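PDB 3AQT: bacterial regulatory proteins, tetR family from Corynebacterium glutamicum, which binds resorcinol in a pocket of its helical ligand-binding region and, as a TetR-family transcriptional repressor, probably binds DNA through a helix-turn-helix. Local coordinates for residues D100-V105 and G142-M147; A149-L154 and S190-I195. All blocks are in the same frame, centred on the assembly; numbering follows the deposited sequence.

Interaction 1: residues D100-V105 and G142-M147; sequences DAFESV and GFFIQM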
loop_
_atom_site.group_PDB
_atom_site.type_symbol
_atom_site.label_atom_id
_atom_site.label_comp_id
_atom_site.label_asym_id
_atom_site.label_seq_id
_atom_site.Cartn_x
_atom_site.Cartn_y
_atom_site.Cartn_z
ATOM N N ASP B 100 4.121 -19.128 1.313
ATOM C CA ASP B 100 3.584 -20.339 1.892
ATOM C C ASP B 100 2.335 -20.017 2.710
ATOM O O ASP B 100 1.325 -20.707 2.612
ATOM C CB ASP B 100 4.649 -21.007 2.770
ATOM C CG ASP B 100 4.151 -22.280 3.431
ATOM O OD1 ASP B 100 3.970 -23.294 2.719
ATOM O OD2 ASP B 100 3.936 -22.265 4.663
ATOM N N ALA B 101 2.395 -18.957 3.506
ATOM C CA ALA B 101 1.246 -18.573 4.325
ATOM C C ALA B 101 0.043 -18.103 3.493
ATOM O O ALA B 101 -1.089 -18.532 3.723
ATOM C CB ALA B 101 1.649 -17.482 5.316
ATOM N N PHE B 102 0.286 -17.224 2.527
ATOM C CA PHE B 102 -0.800 -16.712 1.702
ATOM C C PHE B 102 -1.407 -17.779 0.800
ATOM O O PHE B 102 -2.624 -17.817 0.609
ATOM C CB PHE B 102 -0.320 -15.534 0.854
ATOM C CG PHE B 102 0.192 -14.376 1.656
ATOM C CD1 PHE B 102 -0.397 -14.040 2.870
ATOM C CD2 PHE B 102 1.249 -13.605 1.184
ATOM C CE1 PHE B 102 0.058 -12.952 3.605
ATOM C CE2 PHE B 102 1.716 -12.512 1.908
ATOM C CZ PHE B 102 1.119 -12.183 3.125
ATOM N N GLU B 103 -0.570 -18.647 0.243
ATOM C CA GLU B 103 -1.072 -19.698 -0.635
ATOM C C GLU B 103 -1.946 -20.692 0.133
ATOM O O GLU B 103 -2.947 -21.172 -0.387
ATOM C CB GLU B 103 0.085 -20.433 -1.303
ATOM C CG GLU B 103 -0.350 -21.551 -2.233
ATOM C CD GLU B 103 0.837 -22.301 -2.809
ATOM O OE1 GLU B 103 0.634 -23.341 -3.463
ATOM O OE2 GLU B 103 1.983 -21.848 -2.603
ATOM N N SER B 104 -1.577 -20.993 1.370
ATOM C CA SER B 104 -2.359 -21.925 2.170
ATOM C C SER B 104 -3.784 -21.427 2.320
ATOM O O SER B 104 -4.735 -22.201 2.165
ATOM C CB SER B 104 -1.745 -22.100 3.560
ATOM O OG SER B 104 -0.459 -22.681 3.463
ATOM N N VAL B 105 -3.937 -20.145 2.640
ATOM C CA VAL B 105 -5.266 -19.580 2.803
ATOM C C VAL B 105 -5.970 -19.466 1.450
ATOM O O VAL B 105 -7.167 -19.724 1.339
ATOM C CB VAL B 105 -5.197 -18.200 3.509
ATOM C CG1 VAL B 105 -6.536 -17.477 3.408
ATOM C CG2 VAL B 105 -4.860 -18.406 4.979
ATOM N N GLY B 142 3.247 -9.992 11.290
ATOM C CA GLY B 142 4.625 -9.653 11.005
ATOM C C GLY B 142 4.851 -9.394 9.529
ATOM O O GLY B 142 5.675 -8.558 9.169
ATOM N N PHE B 143 4.128 -10.105 8.670
ATOM C CA PHE B 143 4.279 -9.919 7.231
ATOM C C PHE B 143 3.835 -8.519 6.807
ATOM O O PHE B 143 4.543 -7.820 6.084
ATOM C CB PHE B 143 3.446 -10.948 6.449
ATOM C CG PHE B 143 3.838 -12.384 6.696
ATOM C CD1 PHE B 143 5.169 -12.784 6.609
ATOM C CD2 PHE B 143 2.871 -13.340 7.001
ATOM C CE1 PHE B 143 5.532 -14.113 6.822
ATOM C CE2 PHE B 143 3.221 -14.679 7.218
ATOM C CZ PHE B 143 4.557 -15.063 7.128
ATOM N N PHE B 144 2.658 -8.115 7.269
ATOM C CA PHE B 144 2.101 -6.816 6.912
ATOM C C PHE B 144 2.804 -5.589 7.472
ATOM O O PHE B 144 2.590 -4.484 6.981
ATOM C CB PHE B 144 0.620 -6.780 7.279
ATOM C CG PHE B 144 -0.236 -7.621 6.383
ATOM C CD1 PHE B 144 -0.670 -7.135 5.160
ATOM C CD2 PHE B 144 -0.562 -8.919 6.735
ATOM C CE1 PHE B 144 -1.416 -7.927 4.300
ATOM C CE2 PHE B 144 -1.307 -9.721 5.881
ATOM C CZ PHE B 144 -1.734 -9.221 4.660
ATOM N N ILE B 145 3.645 -5.771 8.484
ATOM C CA ILE B 145 4.354 -4.640 9.072
ATOM C C ILE B 145 5.827 -4.600 8.674
ATOM O O ILE B 145 6.249 -3.689 7.965
ATOM C CB ILE B 145 4.236 -4.644 10.619
ATOM C CG1 ILE B 145 4.730 -5.978 11.184
ATOM C CG2 ILE B 145 2.787 -4.392 11.028
ATOM C CD1 ILE B 145 4.656 -6.135 12.714
ATOM N N GLN B 146 6.600 -5.592 9.117
ATOM C CA GLN B 146 8.031 -5.662 8.815
ATOM C C GLN B 146 8.401 -6.107 7.398
ATOM O O GLN B 146 9.553 -6.469 7.149
ATOM C CB GLN B 146 8.746 -6.597 9.799
ATOM C CG GLN B 146 9.015 -6.023 11.176
ATOM C CD GLN B 146 8.039 -6.528 12.211
ATOM O OE1 GLN B 146 7.807 -7.731 12.325
ATOM N NE2 GLN B 146 7.464 -5.612 12.982
HETATM N N MSE B 147 7.453 -6.092 6.468
HETATM C CA MSE B 147 7.768 -6.518 5.107
HETATM C C MSE B 147 7.183 -5.554 4.075
HETATM O O MSE B 147 5.962 -5.438 3.923
HETATM C CB MSE B 147 7.262 -7.954 4.877
HETATM C CG MSE B 147 7.675 -8.598 3.541
HETATM SE SE MSE B 147 7.276 -10.526 3.401
HETATM C CE MSE B 147 5.338 -10.440 3.355
#
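Phe102 and Phe143 meet at the centre of an apolar, largely aromatic contact between helix 90-111 and the end of helix 138-146, in the buried interior of this all-helical TetR-family chain. The two helical segments run closer to antiparallel than parallel, at 133°, and the segment axes come no closer than 12.9 Å. Phenylalanines suit so wide a separation because their long, flat rings bridge it while the backbones remain well apart.

Phe102 does most of the bridging. Its CG lies anti to the carbonyl carbon (chi1 -60°), and although its CB does not head straight for the other segment, the ring swings across to it. There the ring lies among three partners. Its CZ packs on the CB of Phe143 at 4.2 Å. The Phe102 and Phe144 side chains cross obliquely, with CE1 of Phe102 4.2 Å from CE2 of Phe144, and CE2 of Phe102 comes within 4.4 Å of CE, the terminal methyl of selenomethionine Met147. The Phe102 and Phe143 rings are inclined at 64° with centroids 5.8 Å apart, an oblique pairing.

Ala101 marks the place where the backbones come nearest, its CA 9.6 Å from the CA of Phe143. Its methyl points at the other helix, and CB touches CE2 of Phe143 at 3.7 Å; a short side chain fits here because the phenylalanine ring extends to meet it. Met147 adds a flexible apolar chain that can follow the rings beside it.

Around this cluster, Trp140 meets the Phe102 ring edge-to-face, Val97 and Ala98 of helix 90-111 pack against Phe143, and helix 150-157 brings Val153 and Leu154 against Phe102.

Interaction 2: residues A149-L154 and S190-I195; sequences AAHPVL and SLIAAI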
loop_
_atom_site.group_PDB
_atom_site.type_symbol
_atom_site.label_atom_id
_atom_site.label_comp_id
_atom_site.label_asym_id
_atom_site.label_seq_id
_atom_site.Cartn_x
_atom_site.Cartn_y
_atom_site.Cartn_z
ATOM N N ALA B 149 7.709 -5.842 0.957
ATOM C CA ALA B 149 7.436 -6.620 -0.231
ATOM C C ALA B 149 6.138 -7.403 -0.057
ATOM O O ALA B 149 5.849 -8.312 -0.834
ATOM C CB ALA B 149 8.600 -7.573 -0.517
ATOM N N ALA B 150 5.351 -7.050 0.956
ATOM C CA ALA B 150 4.083 -7.738 1.187
ATOM C C ALA B 150 3.198 -7.640 -0.051
ATOM O O ALA B 150 2.632 -8.630 -0.504
ATOM C CB ALA B 150 3.363 -7.141 2.384
ATOM N N HIS B 151 3.100 -6.441 -0.609
ATOM C CA HIS B 151 2.271 -6.228 -1.782
ATOM C C HIS B 151 2.636 -7.138 -2.949
ATOM O O HIS B 151 1.775 -7.811 -3.505
ATOM C CB HIS B 151 2.341 -4.769 -2.227
ATOM C CG HIS B 151 1.356 -4.427 -3.299
ATOM N ND1 HIS B 151 0.015 -4.234 -3.043
ATOM C CD2 HIS B 151 1.503 -4.303 -4.640
ATOM C CE1 HIS B 151 -0.621 -4.007 -4.179
ATOM N NE2 HIS B 151 0.260 -4.045 -5.162
ATOM N N PRO B 152 3.919 -7.164 -3.347
ATOM C CA PRO B 152 4.325 -8.024 -4.468
ATOM C C PRO B 152 4.023 -9.507 -4.221
ATOM O O PRO B 152 3.645 -10.230 -5.144
ATOM C CB PRO B 152 5.829 -7.758 -4.589
ATOM C CG PRO B 152 5.991 -6.380 -4.043
ATOM C CD PRO B 152 5.057 -6.362 -2.860
ATOM N N VAL B 153 4.209 -9.961 -2.983
ATOM C CA VAL B 153 3.944 -11.355 -2.636
ATOM C C VAL B 153 2.446 -11.625 -2.736
ATOM O O VAL B 153 2.021 -12.598 -3.348
ATOM C CB VAL B 153 4.427 -11.694 -1.202
ATOM C CG1 VAL B 153 4.044 -13.127 -0.852
ATOM C CG2 VAL B 153 5.940 -11.521 -1.096
ATOM N N LEU B 154 1.647 -10.756 -2.134
ATOM C CA LEU B 154 0.205 -10.905 -2.193
ATOM C C LEU B 154 -0.256 -10.969 -3.648
ATOM O O LEU B 154 -1.125 -11.768 -3.997
ATOM C CB LEU B 154 -0.482 -9.744 -1.469
ATOM C CG LEU B 154 -0.414 -9.822 0.055
ATOM C CD1 LEU B 154 -0.869 -8.514 0.670
ATOM C CD2 LEU B 154 -1.272 -10.976 0.536
ATOM N N SER B 190 -4.888 -1.507 -0.307
ATOM C CA SER B 190 -5.812 -1.114 0.763
ATOM C C SER B 190 -5.790 -2.105 1.914
ATOM O O SER B 190 -5.866 -1.717 3.081
ATOM C CB SER B 190 -7.244 -1.038 0.239
ATOM O OG SER B 190 -7.386 0.002 -0.708
ATOM N N LEU B 191 -5.706 -3.390 1.581
ATOM C CA LEU B 191 -5.687 -4.433 2.598
ATOM C C LEU B 191 -4.520 -4.200 3.545
ATOM O O LEU B 191 -4.693 -4.174 4.765
ATOM C CB LEU B 191 -5.560 -5.811 1.945
ATOM C CG LEU B 191 -5.489 -7.021 2.887
ATOM C CD1 LEU B 191 -6.845 -7.267 3.532
ATOM C CD2 LEU B 191 -5.060 -8.248 2.095
ATOM N N ILE B 192 -3.333 -4.018 2.974
ATOM C CA ILE B 192 -2.133 -3.791 3.766
ATOM C C ILE B 192 -2.305 -2.597 4.711
ATOM O O ILE B 192 -2.058 -2.709 5.917
ATOM C CB ILE B 192 -0.905 -3.569 2.845
ATOM C CG1 ILE B 192 -0.618 -4.859 2.071
ATOM C CG2 ILE B 192 0.300 -3.129 3.671
ATOM C CD1 ILE B 192 0.344 -4.703 0.896
ATOM N N ALA B 193 -2.730 -1.459 4.169
ATOM C CA ALA B 193 -2.930 -0.278 4.995
ATOM C C ALA B 193 -3.969 -0.597 6.054
ATOM O O ALA B 193 -3.791 -0.281 7.234
ATOM C CB ALA B 193 -3.396 0.887 4.147
ATOM N N ALA B 194 -5.056 -1.233 5.635
ATOM C CA ALA B 194 -6.118 -1.579 6.570
ATOM C C ALA B 194 -5.611 -2.444 7.724
ATOM O O ALA B 194 -5.939 -2.206 8.884
ATOM C CB ALA B 194 -7.256 -2.292 5.832
ATOM N N ILE B 195 -4.806 -3.448 7.410
ATOM C CA ILE B 195 -4.299 -4.337 8.446
ATOM C C ILE B 195 -3.271 -3.647 9.342
ATOM O O ILE B 195 -3.224 -3.895 10.546
ATOM C CB ILE B 195 -3.733 -5.629 7.801
ATOM C CG1 ILE B 195 -4.904 -6.439 7.233
ATOM C CG2 ILE B 195 -2.922 -6.444 8.812
ATOM C CD1 ILE B 195 -5.958 -5.790 6.335
#
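Ile192 holds CG1 anti to its carbonyl carbon (chi1 -65°) and its chain continues extended to CD1, a conformation that sends this methyl out to Ala150 and His151 at the start of the opposing helix. The contact is a helix-helix packing within the all-helical C-terminal domain of the TetR family, pairing helix 150-157 with helix 180-199. The segment axes lie 10.8 Å apart and cross at 130°.

A branched isoleucine suits this place because its long arm, CG1 and CD1, spans the interval to helix 150-157. CD1 sits 4.2 Å from CB of Ala150, whose small methyl allows the approach, and it lies near the plane of the His151 imidazole, at the ring's edge. That ring reaches its place with CG anti to the backbone N (chi1 -171°), crossing the isoleucine chain at about a right angle. Its NE2 is hydrogen-bonded to Thr185 OG1, a polar link to an earlier turn of helix 180-199 that should limit the ring's rotation, and the histidine also packs on Ala193 of the second subunit.

One turn along, Leu154 runs alongside Ile192 in the opposite direction, with CD1 3.9 Å from CG1 of the isoleucine. The same methyl approaches CD2 of Leu191, so one leucine branch fits beside two aliphatic side chains. Leu191 continues this apolar layer toward Leu130 and Val131 of helix 119-134. The tightest approach is to the backbone: CD1 of Ile192 lies 3.6 Å from the amide N of His151.

How the interactions relate
Interaction 1 precedes interaction 2 along the chain, and the consecutive helices 138-146 and 150-157 join them; the centres of the two interactions are about 9 Å apart. Their side chains form one continuous apolar layer: Phe102 CD2 packs on Val153 CG1 at 3.5 Å, Phe102 CE2 on Leu154 CD2 at 3.6 Å, Phe144 CE1 on Leu154 CD1 at 3.7 Å, and Phe144 CG on Ile195 CG2 at 3.8 Å. Leu154 and Phe144 thus belong to both neighbourhoods. The layer lies near the resorcinol pocket without lining it: the side chains of Phe102 and Leu191 are about 8 Å and about 6 Å from the ligand. Interaction 2 additionally reaches the second subunit.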